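Local coordinates for TRAP-type C4-dicarboxylate:H+ symport system substrate-binding component DctP (Shewanella oneidensis, PDB 4MX6), which binds C4-dicarboxylates such as succinate in the periplasm and probably delivers them to a TRAP-type proton-coupled membrane transporter, at residues 182-194 with 311-323. Sequence-based numbering, arbitrary orientation.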
loop_
_atom_site.group_PDB
_atom_site.type_symbol
_atom_site.label_atom_id
_atom_site.label_comp_id
_atom_site.label_asym_id
_atom_site.label_seq_id
_atom_site.Cartn_x
_atom_site.Cartn_y
_atom_site.Cartn_z
ATOM N N ALA A 182 -3.809 -9.306 1.754
ATOM C CA ALA A 182 -4.460 -10.418 1.066
ATOM C C ALA A 182 -4.032 -10.525 -0.401
ATOM O O ALA A 182 -4.760 -10.140 -1.308
ATOM C CB ALA A 182 -5.961 -10.314 1.191
ATOM N N SER A 183 -2.836 -11.064 -0.600
ATOM C CA SER A 183 -2.181 -11.177 -1.895
ATOM C C SER A 183 -1.515 -12.532 -2.031
ATOM O O SER A 183 -0.717 -12.928 -1.186
ATOM C CB SER A 183 -1.104 -10.107 -2.011
ATOM O OG SER A 183 -0.189 -10.430 -3.044
ATOM N N ASP A 184 -1.819 -13.235 -3.113
ATOM C CA ASP A 184 -1.122 -14.483 -3.422
ATOM C C ASP A 184 0.384 -14.270 -3.652
ATOM O O ASP A 184 1.194 -15.160 -3.375
ATOM C CB ASP A 184 -1.703 -15.138 -4.680
ATOM C CG ASP A 184 -3.098 -15.696 -4.481
ATOM O OD1 ASP A 184 -3.479 -15.988 -3.333
ATOM O OD2 ASP A 184 -3.794 -15.891 -5.508
ATOM N N VAL A 185 0.764 -13.119 -4.206
ATOM C CA VAL A 185 2.180 -12.865 -4.441
ATOM C C VAL A 185 2.903 -12.732 -3.094
ATOM O O VAL A 185 3.996 -13.284 -2.918
ATOM C CB VAL A 185 2.412 -11.595 -5.298
ATOM C CG1 VAL A 185 3.899 -11.299 -5.408
ATOM C CG2 VAL A 185 1.807 -11.752 -6.692
ATOM N N LEU A 186 2.303 -12.008 -2.144
ATOM C CA LEU A 186 2.956 -11.823 -0.851
ATOM C C LEU A 186 3.011 -13.135 -0.068
ATOM O O LEU A 186 3.987 -13.408 0.623
ATOM C CB LEU A 186 2.290 -10.697 -0.056
ATOM C CG LEU A 186 2.317 -9.362 -0.803
ATOM C CD1 LEU A 186 1.627 -8.304 0.027
ATOM C CD2 LEU A 186 3.740 -8.933 -1.149
ATOM N N ALA A 187 1.992 -13.980 -0.203
ATOM C CA ALA A 187 2.058 -15.306 0.406
ATOM C C ALA A 187 3.237 -16.079 -0.195
ATOM O O ALA A 187 4.009 -16.719 0.523
ATOM C CB ALA A 187 0.762 -16.059 0.206
ATOM N N ALA A 188 3.376 -16.028 -1.515
ATOM C CA ALA A 188 4.451 -16.736 -2.195
ATOM C C ALA A 188 5.828 -16.214 -1.778
ATOM O O ALA A 188 6.783 -16.993 -1.657
ATOM C CB ALA A 188 4.275 -16.641 -3.701
ATOM N N GLN A 189 5.939 -14.908 -1.542
ATOM C CA GLN A 189 7.172 -14.311 -1.063
ATOM C C GLN A 189 7.631 -15.015 0.214
ATOM O O GLN A 189 8.793 -15.373 0.366
ATOM C CB GLN A 189 6.930 -12.812 -0.802
ATOM C CG GLN A 189 8.076 -12.092 -0.149
ATOM C CD GLN A 189 7.721 -10.655 0.131
ATOM O OE1 GLN A 189 7.910 -9.779 -0.709
ATOM N NE2 GLN A 189 7.160 -10.406 1.297
ATOM N N PHE A 190 6.723 -15.187 1.173
ATOM C CA PHE A 190 7.093 -15.860 2.416
ATOM C C PHE A 190 7.250 -17.373 2.247
ATOM O O PHE A 190 8.153 -17.959 2.845
ATOM C CB PHE A 190 6.151 -15.467 3.555
ATOM C CG PHE A 190 6.385 -14.059 4.030
ATOM C CD1 PHE A 190 7.510 -13.758 4.782
ATOM C CD2 PHE A 190 5.534 -13.024 3.671
ATOM C CE1 PHE A 190 7.762 -12.477 5.184
ATOM C CE2 PHE A 190 5.785 -11.729 4.089
ATOM C CZ PHE A 190 6.893 -11.466 4.848
ATOM N N ASP A 191 6.432 -18.003 1.404
ATOM C CA ASP A 191 6.637 -19.422 1.069
ATOM C C ASP A 191 8.064 -19.662 0.556
ATOM O O ASP A 191 8.655 -20.712 0.811
ATOM C CB ASP A 191 5.675 -19.897 -0.039
ATOM C CG ASP A 191 4.230 -19.997 0.392
ATOM O OD1 ASP A 191 3.944 -20.145 1.594
ATOM O OD2 ASP A 191 3.369 -19.954 -0.517
ATOM N N ALA A 192 8.600 -18.709 -0.200
ATOM C CA ALA A 192 9.894 -18.878 -0.866
ATOM C C ALA A 192 11.051 -19.049 0.113
ATOM O O ALA A 192 12.101 -19.574 -0.251
ATOM C CB ALA A 192 10.158 -17.695 -1.783
ATOM N N VAL A 193 10.855 -18.602 1.354
ATOM C CA VAL A 193 11.864 -18.735 2.400
ATOM C C VAL A 193 11.398 -19.660 3.528
ATOM O O VAL A 193 11.985 -19.688 4.614
ATOM C CB VAL A 193 12.317 -17.353 2.955
ATOM C CG1 VAL A 193 13.029 -16.547 1.860
ATOM C CG2 VAL A 193 11.144 -16.560 3.534
ATOM N N GLY A 194 10.363 -20.445 3.268
ATOM C CA GLY A 194 9.903 -21.416 4.245
ATOM C C GLY A 194 9.204 -20.783 5.442
ATOM O O GLY A 194 9.045 -21.427 6.480
ATOM N N TRP A 311 18.851 -12.331 -0.166
ATOM C CA TRP A 311 17.398 -12.156 -0.176
ATOM C C TRP A 311 16.846 -11.959 -1.595
ATOM O O TRP A 311 15.813 -12.521 -1.959
ATOM C CB TRP A 311 17.019 -10.967 0.705
ATOM C CG TRP A 311 16.924 -11.238 2.188
ATOM C CD1 TRP A 311 17.844 -10.947 3.147
ATOM C CD2 TRP A 311 15.818 -11.843 2.855
ATOM N NE1 TRP A 311 17.368 -11.325 4.375
ATOM C CE2 TRP A 311 16.118 -11.869 4.225
ATOM C CE3 TRP A 311 14.587 -12.337 2.422
ATOM C CZ2 TRP A 311 15.232 -12.405 5.169
ATOM C CZ3 TRP A 311 13.707 -12.861 3.356
ATOM C CH2 TRP A 311 14.027 -12.875 4.706
ATOM N N VAL A 312 17.517 -11.139 -2.389
ATOM C CA VAL A 312 17.074 -10.927 -3.764
ATOM C C VAL A 312 17.016 -12.256 -4.513
ATOM O O VAL A 312 16.023 -12.572 -5.185
ATOM C CB VAL A 312 18.006 -9.954 -4.505
ATOM C CG1 VAL A 312 17.647 -9.859 -5.986
ATOM C CG2 VAL A 312 17.947 -8.589 -3.854
ATOM N N ASP A 313 18.088 -13.029 -4.406
ATOM C CA ASP A 313 18.215 -14.255 -5.182
ATOM C C ASP A 313 17.143 -15.285 -4.847
ATOM O O ASP A 313 16.589 -15.922 -5.740
ATOM C CB ASP A 313 19.604 -14.875 -4.970
ATOM C CG ASP A 313 20.721 -14.069 -5.616
ATOM O OD1 ASP A 313 20.434 -13.148 -6.409
ATOM O OD2 ASP A 313 21.901 -14.372 -5.341
ATOM N N VAL A 314 16.862 -15.461 -3.559
ATOM C CA VAL A 314 15.884 -16.450 -3.132
ATOM C C VAL A 314 14.447 -16.040 -3.502
ATOM O O VAL A 314 13.551 -16.886 -3.568
ATOM C CB VAL A 314 16.009 -16.708 -1.610
ATOM C CG1 VAL A 314 15.392 -15.584 -0.802
ATOM C CG2 VAL A 314 15.369 -18.008 -1.236
ATOM N N MET A 315 14.229 -14.753 -3.765
ATOM C CA MET A 315 12.901 -14.240 -4.098
ATOM C C MET A 315 12.593 -14.248 -5.596
ATOM O O MET A 315 11.439 -14.147 -5.975
ATOM C CB MET A 315 12.712 -12.827 -3.540
ATOM C CG MET A 315 12.627 -12.782 -2.040
ATOM S SD MET A 315 11.242 -13.735 -1.414
ATOM C CE MET A 315 11.439 -13.436 0.347
ATOM N N LYS A 316 13.611 -14.366 -6.444
ATOM C CA LYS A 316 13.398 -14.335 -7.891
ATOM C C LYS A 316 12.418 -15.403 -8.379
ATOM O O LYS A 316 11.640 -15.130 -9.284
ATOM C CB LYS A 316 14.726 -14.401 -8.642
ATOM C CG LYS A 316 15.519 -13.107 -8.617
ATOM C CD LYS A 316 14.895 -12.059 -9.522
ATOM C CE LYS A 316 15.715 -10.777 -9.561
ATOM N NZ LYS A 316 17.094 -10.980 -10.076
ATOM N N PRO A 317 12.415 -16.609 -7.773
ATOM C CA PRO A 317 11.415 -17.585 -8.231
ATOM C C PRO A 317 9.957 -17.140 -8.054
ATOM O O PRO A 317 9.075 -17.680 -8.733
ATOM C CB PRO A 317 11.733 -18.836 -7.401
ATOM C CG PRO A 317 13.184 -18.725 -7.133
ATOM C CD PRO A 317 13.392 -17.232 -6.864
ATOM N N VAL A 318 9.688 -16.180 -7.175
ATOM C CA VAL A 318 8.329 -15.650 -7.048
ATOM C C VAL A 318 7.943 -14.947 -8.347
ATOM O O VAL A 318 6.809 -15.054 -8.811
ATOM C CB VAL A 318 8.225 -14.680 -5.853
ATOM C CG1 VAL A 318 6.839 -14.053 -5.792
ATOM C CG2 VAL A 318 8.567 -15.399 -4.549
ATOM N N TRP A 319 8.886 -14.230 -8.944
ATOM C CA TRP A 319 8.602 -13.599 -10.227
ATOM C C TRP A 319 8.280 -14.665 -11.268
ATOM O O TRP A 319 7.366 -14.505 -12.073
ATOM C CB TRP A 319 9.782 -12.779 -10.715
ATOM C CG TRP A 319 10.346 -11.712 -9.818
ATOM C CD1 TRP A 319 10.203 -11.552 -8.460
ATOM C CD2 TRP A 319 11.224 -10.666 -10.251
ATOM N NE1 TRP A 319 10.946 -10.470 -8.044
ATOM C CE2 TRP A 319 11.571 -9.909 -9.120
ATOM C CE3 TRP A 319 11.759 -10.307 -11.496
ATOM C CZ2 TRP A 319 12.425 -8.818 -9.191
ATOM C CZ3 TRP A 319 12.594 -9.209 -11.566
ATOM C CH2 TRP A 319 12.924 -8.484 -10.422
ATOM N N SER A 320 9.036 -15.759 -11.259
ATOM C CA SER A 320 8.810 -16.839 -12.219
ATOM C C SER A 320 7.432 -17.471 -12.044
ATOM O O SER A 320 6.770 -17.826 -13.020
ATOM C CB SER A 320 9.913 -17.883 -12.092
ATOM O OG SER A 320 11.151 -17.257 -12.345
ATOM N N LYS A 321 6.987 -17.607 -10.800
ATOM C CA LYS A 321 5.675 -18.178 -10.532
ATOM C C LYS A 321 4.544 -17.330 -11.127
ATOM O O LYS A 321 3.539 -17.859 -11.589
ATOM C CB LYS A 321 5.488 -18.311 -9.027
ATOM C CG LYS A 321 4.153 -18.892 -8.593
ATOM C CD LYS A 321 4.083 -19.039 -7.082
ATOM C CE LYS A 321 2.679 -19.373 -6.625
ATOM N NZ LYS A 321 2.248 -20.705 -7.073
ATOM N N PHE A 322 4.715 -16.014 -11.118
ATOM C CA PHE A 322 3.655 -15.108 -11.549
ATOM C C PHE A 322 3.856 -14.507 -12.941
ATOM O O PHE A 322 3.012 -13.743 -13.420
ATOM C CB PHE A 322 3.450 -14.010 -10.502
ATOM C CG PHE A 322 2.811 -14.523 -9.262
ATOM C CD1 PHE A 322 1.441 -14.622 -9.190
ATOM C CD2 PHE A 322 3.572 -14.983 -8.203
ATOM C CE1 PHE A 322 0.838 -15.117 -8.069
ATOM C CE2 PHE A 322 2.979 -15.498 -7.081
ATOM C CZ PHE A 322 1.612 -15.577 -7.011
ATOM N N GLU A 323 4.944 -14.865 -13.608
ATOM C CA GLU A 323 5.286 -14.185 -14.851
ATOM C C GLU A 323 4.142 -14.242 -15.883
ATOM O O GLU A 323 3.867 -13.255 -16.574
ATOM C CB GLU A 323 6.571 -14.762 -15.439
ATOM C CG GLU A 323 7.051 -14.040 -16.667
ATOM C CD GLU A 323 8.147 -14.795 -17.328
ATOM O OE1 GLU A 323 9.259 -14.805 -16.755
ATOM O OE2 GLU A 323 7.870 -15.402 -18.394
HETATM O O HOH W 1 12.956 -19.492 -3.044
#
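F322 lies against the first turn of helix 184-191. V185 CG2 sits over the centre of one face of the F322 ring, 3.6 Å from its centroid and only 5° off the ring normal, a CH-pi contact. A188 reaches the same ring at its edge, with CB 3.8 Å from F322 CE2. The torsion of V185 sets this up: CG1 is anti to the backbone N (chi1 175°), which turns CG2 onto the ring and CG1 toward V318 CG1. An alanine in place of F322 would probably leave V185 CG2 without its aromatic face and open a gap beside A188.

V318 fills the middle of the interface. V318 CG2 rests near the A188 carbonyl and the Q189 backbone, and lies 3.9 Å from A192 CB.

V193 closes the other end. Its CG1 is shared by three side chains of the partner helix: V314, M315 and W311. V314 CG1 comes nearest to V193 CG1, at 3.7 Å. The M315 chain bends at chi2 and brings CE to 3.8 Å from V193 CG1; CE also touches Q189 CG. The amide of Q189 turns elsewhere, and its NE2 hydrogen-bonds to E218 OE1.

Helices 184-191 and 311-323 run roughly antiparallel, at 140°, and their axes come within 8.9 Å. The second belongs to helix 305-326, kinked near P317. G194, with positive phi, is the C-prime residue of a Schellman motif that ends helix 184-191; its N bonds to D191 O. The Q189 side chain is about 11 Å from the bound succinate, so the contact does not touch the ligand.

No direct hydrogen bond crosses the interface. One water bridges the A192 and V314 carbonyl oxygens, donating to both. Cohesion therefore rests mainly on apolar side-chain fit.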